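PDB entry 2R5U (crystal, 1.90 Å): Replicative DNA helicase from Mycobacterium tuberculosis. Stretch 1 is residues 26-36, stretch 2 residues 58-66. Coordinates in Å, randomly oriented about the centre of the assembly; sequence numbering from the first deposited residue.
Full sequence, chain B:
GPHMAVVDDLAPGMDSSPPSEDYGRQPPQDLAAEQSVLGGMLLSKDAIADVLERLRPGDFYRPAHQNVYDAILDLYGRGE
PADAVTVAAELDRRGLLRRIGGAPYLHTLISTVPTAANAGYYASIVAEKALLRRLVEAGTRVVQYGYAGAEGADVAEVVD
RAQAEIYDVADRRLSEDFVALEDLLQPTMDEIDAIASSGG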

# COMPACT_ATOMS: atom_id res chain seq x y z
N GLN B 26 -20.72 -5.68 27.56
CA GLN B 26 -19.23 -5.83 27.57
C GLN B 26 -18.81 -7.30 27.56
O GLN B 26 -19.46 -8.14 28.19
CB GLN B 26 -18.61 -5.09 28.76
CG GLN B 26 -18.83 -3.57 28.73
CD GLN B 26 -17.86 -2.86 27.82
OE1 GLN B 26 -18.10 -2.69 26.62
NE2 GLN B 26 -16.72 -2.45 28.38
N PRO B 27 -17.71 -7.61 26.85
CA PRO B 27 -17.27 -9.00 26.67
C PRO B 27 -16.97 -9.68 28.01
O PRO B 27 -16.59 -9.00 28.95
CB PRO B 27 -15.99 -8.84 25.85
CG PRO B 27 -16.13 -7.51 25.16
CD PRO B 27 -16.82 -6.66 26.16
N PRO B 28 -17.20 -11.02 28.10
CA PRO B 28 -16.88 -11.78 29.31
C PRO B 28 -15.44 -11.50 29.78
O PRO B 28 -14.51 -11.59 28.98
CB PRO B 28 -17.03 -13.23 28.86
CG PRO B 28 -18.08 -13.17 27.76
CD PRO B 28 -17.83 -11.86 27.06
N GLN B 29 -15.28 -11.15 31.06
CA GLN B 29 -13.97 -10.71 31.59
C GLN B 29 -13.94 -10.75 33.11
O GLN B 29 -14.99 -10.74 33.76
CB GLN B 29 -13.64 -9.29 31.09
CG GLN B 29 -14.60 -8.20 31.64
CD GLN B 29 -14.38 -6.84 31.03
OE1 GLN B 29 -13.70 -5.99 31.61
NE2 GLN B 29 -14.96 -6.61 29.86
N ASP B 30 -12.75 -10.78 33.69
CA ASP B 30 -12.59 -10.55 35.13
C ASP B 30 -11.28 -9.81 35.34
O ASP B 30 -10.21 -10.43 35.40
CB ASP B 30 -12.64 -11.85 35.94
CG ASP B 30 -12.80 -11.62 37.45
OD1 ASP B 30 -12.24 -10.64 37.99
OD2 ASP B 30 -13.47 -12.42 38.13
N LEU B 31 -11.35 -8.47 35.38
CA LEU B 31 -10.17 -7.64 35.54
C LEU B 31 -9.46 -7.87 36.87
O LEU B 31 -8.24 -7.86 36.91
CB LEU B 31 -10.49 -6.15 35.34
CG LEU B 31 -10.20 -5.40 34.03
CD1 LEU B 31 -8.77 -4.99 33.97
CD2 LEU B 31 -10.54 -6.21 32.78
N ALA B 32 -10.23 -8.07 37.94
CA ALA B 32 -9.66 -8.33 39.24
C ALA B 32 -8.83 -9.62 39.19
O ALA B 32 -7.71 -9.65 39.70
CB ALA B 32 -10.76 -8.45 40.29
N ALA B 33 -9.38 -10.67 38.59
CA ALA B 33 -8.66 -11.95 38.49
C ALA B 33 -7.39 -11.83 37.60
O ALA B 33 -6.36 -12.44 37.89
CB ALA B 33 -9.57 -13.06 38.03
N GLU B 34 -7.46 -11.01 36.55
CA GLU B 34 -6.26 -10.73 35.73
C GLU B 34 -5.14 -10.09 36.55
O GLU B 34 -3.97 -10.43 36.38
CB GLU B 34 -6.58 -9.82 34.53
CG GLU B 34 -7.46 -10.51 33.45
CD GLU B 34 -7.69 -9.71 32.18
OE1 GLU B 34 -7.05 -8.66 31.93
OE2 GLU B 34 -8.53 -10.19 31.37
N GLN B 35 -5.51 -9.12 37.37
CA GLN B 35 -4.55 -8.41 38.24
C GLN B 35 -3.88 -9.37 39.22
O GLN B 35 -2.67 -9.38 39.33
CB GLN B 35 -5.24 -7.25 38.98
CG GLN B 35 -5.60 -6.08 38.07
CD GLN B 35 -6.54 -5.09 38.72
OE1 GLN B 35 -7.22 -5.39 39.71
NE2 GLN B 35 -6.62 -3.91 38.16
N SER B 36 -4.68 -10.20 39.87
CA SER B 36 -4.20 -11.20 40.83
C SER B 36 -3.25 -12.24 40.20
O SER B 36 -2.24 -12.63 40.82
CB SER B 36 -5.39 -11.92 41.48
OG SER B 36 -6.17 -11.02 42.28
N GLY B 58 -3.25 -14.28 24.38
CA GLY B 58 -4.52 -13.65 24.01
C GLY B 58 -5.62 -13.75 25.05
O GLY B 58 -6.66 -13.12 24.89
N ASP B 59 -5.38 -14.50 26.13
CA ASP B 59 -6.41 -14.74 27.16
C ASP B 59 -6.78 -13.52 28.03
O ASP B 59 -7.86 -13.46 28.64
CB ASP B 59 -6.03 -15.94 28.03
CG ASP B 59 -6.36 -17.30 27.38
OD1 ASP B 59 -7.04 -17.34 26.32
OD2 ASP B 59 -5.95 -18.33 27.93
N PHE B 60 -5.91 -12.53 28.07
CA PHE B 60 -6.18 -11.34 28.87
C PHE B 60 -7.05 -10.38 28.06
O PHE B 60 -6.75 -10.12 26.91
CB PHE B 60 -4.87 -10.66 29.28
CG PHE B 60 -4.15 -11.41 30.36
CD1 PHE B 60 -3.32 -12.48 30.04
CD2 PHE B 60 -4.37 -11.10 31.71
CE1 PHE B 60 -2.66 -13.20 31.06
CE2 PHE B 60 -3.72 -11.81 32.72
CZ PHE B 60 -2.86 -12.86 32.38
N TYR B 61 -8.14 -9.91 28.66
CA TYR B 61 -8.99 -8.91 28.01
C TYR B 61 -8.27 -7.58 27.86
O TYR B 61 -8.28 -6.97 26.79
CB TYR B 61 -10.32 -8.70 28.76
CG TYR B 61 -11.19 -7.66 28.07
CD1 TYR B 61 -11.46 -6.44 28.69
CD2 TYR B 61 -11.68 -7.87 26.77
CE1 TYR B 61 -12.24 -5.47 28.05
CE2 TYR B 61 -12.45 -6.90 26.11
CZ TYR B 61 -12.73 -5.71 26.76
OH TYR B 61 -13.50 -4.75 26.12
N ARG B 62 -7.66 -7.11 28.94
CA ARG B 62 -6.99 -5.80 28.91
C ARG B 62 -5.62 -5.90 28.23
O ARG B 62 -4.79 -6.71 28.66
CB ARG B 62 -6.83 -5.27 30.34
CG ARG B 62 -6.86 -3.77 30.42
CD ARG B 62 -6.42 -3.30 31.77
NE ARG B 62 -5.24 -2.43 31.72
CZ ARG B 62 -5.29 -1.10 31.67
NH1 ARG B 62 -4.16 -0.39 31.66
NH2 ARG B 62 -6.47 -0.47 31.63
N PRO B 63 -5.38 -5.10 27.17
CA PRO B 63 -4.09 -5.07 26.46
C PRO B 63 -2.84 -4.86 27.37
O PRO B 63 -1.84 -5.55 27.18
CB PRO B 63 -4.26 -3.90 25.48
CG PRO B 63 -5.72 -3.82 25.25
CD PRO B 63 -6.36 -4.18 26.55
N ALA B 64 -2.91 -3.95 28.33
CA ALA B 64 -1.81 -3.76 29.28
C ALA B 64 -1.45 -5.06 30.02
O ALA B 64 -0.28 -5.35 30.22
CB ALA B 64 -2.14 -2.65 30.29
N HIS B 65 -2.47 -5.84 30.39
CA HIS B 65 -2.29 -7.10 31.07
C HIS B 65 -1.64 -8.15 30.17
O HIS B 65 -0.77 -8.87 30.63
CB HIS B 65 -3.59 -7.63 31.68
CG HIS B 65 -4.16 -6.74 32.74
ND1 HIS B 65 -5.41 -6.93 33.26
CD2 HIS B 65 -3.63 -5.67 33.38
CE1 HIS B 65 -5.64 -6.02 34.20
NE2 HIS B 65 -4.58 -5.24 34.28
N GLN B 66 -2.06 -8.23 28.90
CA GLN B 66 -1.40 -9.15 27.95
C GLN B 66 0.07 -8.80 27.79
O GLN B 66 0.90 -9.69 27.70
CB GLN B 66 -2.07 -9.15 26.55
CG GLN B 66 -1.61 -10.34 25.69
CD GLN B 66 -2.09 -11.68 26.23
OE1 GLN B 66 -1.29 -12.56 26.57
NE2 GLN B 66 -3.41 -11.82 26.35

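Stretch 1 enters as an extended segment and turns into a helix at Leu-31, and along this path it lies against the loop and first helical turn of stretch 2, burying 463 Å² in total. Pro-27 makes the first contact. Its CB points toward stretch 2, and its ring packs against the Tyr-61 ring, Pro-27 CG lying 3.8 Å from Tyr-61 CE2, and offers a rigid apolar surface to the aromatic neighbour. Pro-28 faces away. Gln-29 then turns back toward Tyr-61 and sets its amide over one face of the ring, Gln-29 NE2 lying 3.5 Å from CE1 of Tyr-61. The amide is held there by a hydrogen bond from Gln-29 NE2 to Pro-27 O (3.0 Å), so the segment itself braces the group that lies over this face of the tyrosine.

Asp-30 takes no part in the interface but starts the helix: Asp-30 OD1 accepts from Ala-33 N (2.9 Å), a capping bond. One residue on, Leu-31 leaves the backbone sideways, yet its methyls reach stretch 2. Leu-31 CD2 meets the edge of the Tyr-61 ring at Tyr-61 CD1 (4.2 Å), while Leu-31 CD1 approaches Arg-62 CD (3.6 Å) and His-65 CE1 (3.3 Å); a branched apolar side chain suits a place with neighbours for both methyls.

Glu-34 is the centre of the contact. Buried and directed toward stretch 2, it uses both carboxylate oxygens: Glu-34 OE2 accepts from Tyr-61 N (2.8 Å), and Glu-34 OE1 accepts from His-65 ND1 (2.7 Å), near the plane of the imidazole, and more weakly from Arg-62 N (3.4 Å). A single acidic group thus satisfies two backbone amides just before the second helix as well as a histidine on its first turn. The aliphatic part also contributes, with Glu-34 CG 3.6 Å from Phe-60 CD2. Finally, although its CB points away, Gln-35 brings CG to 3.9 Å from His-65 CE1.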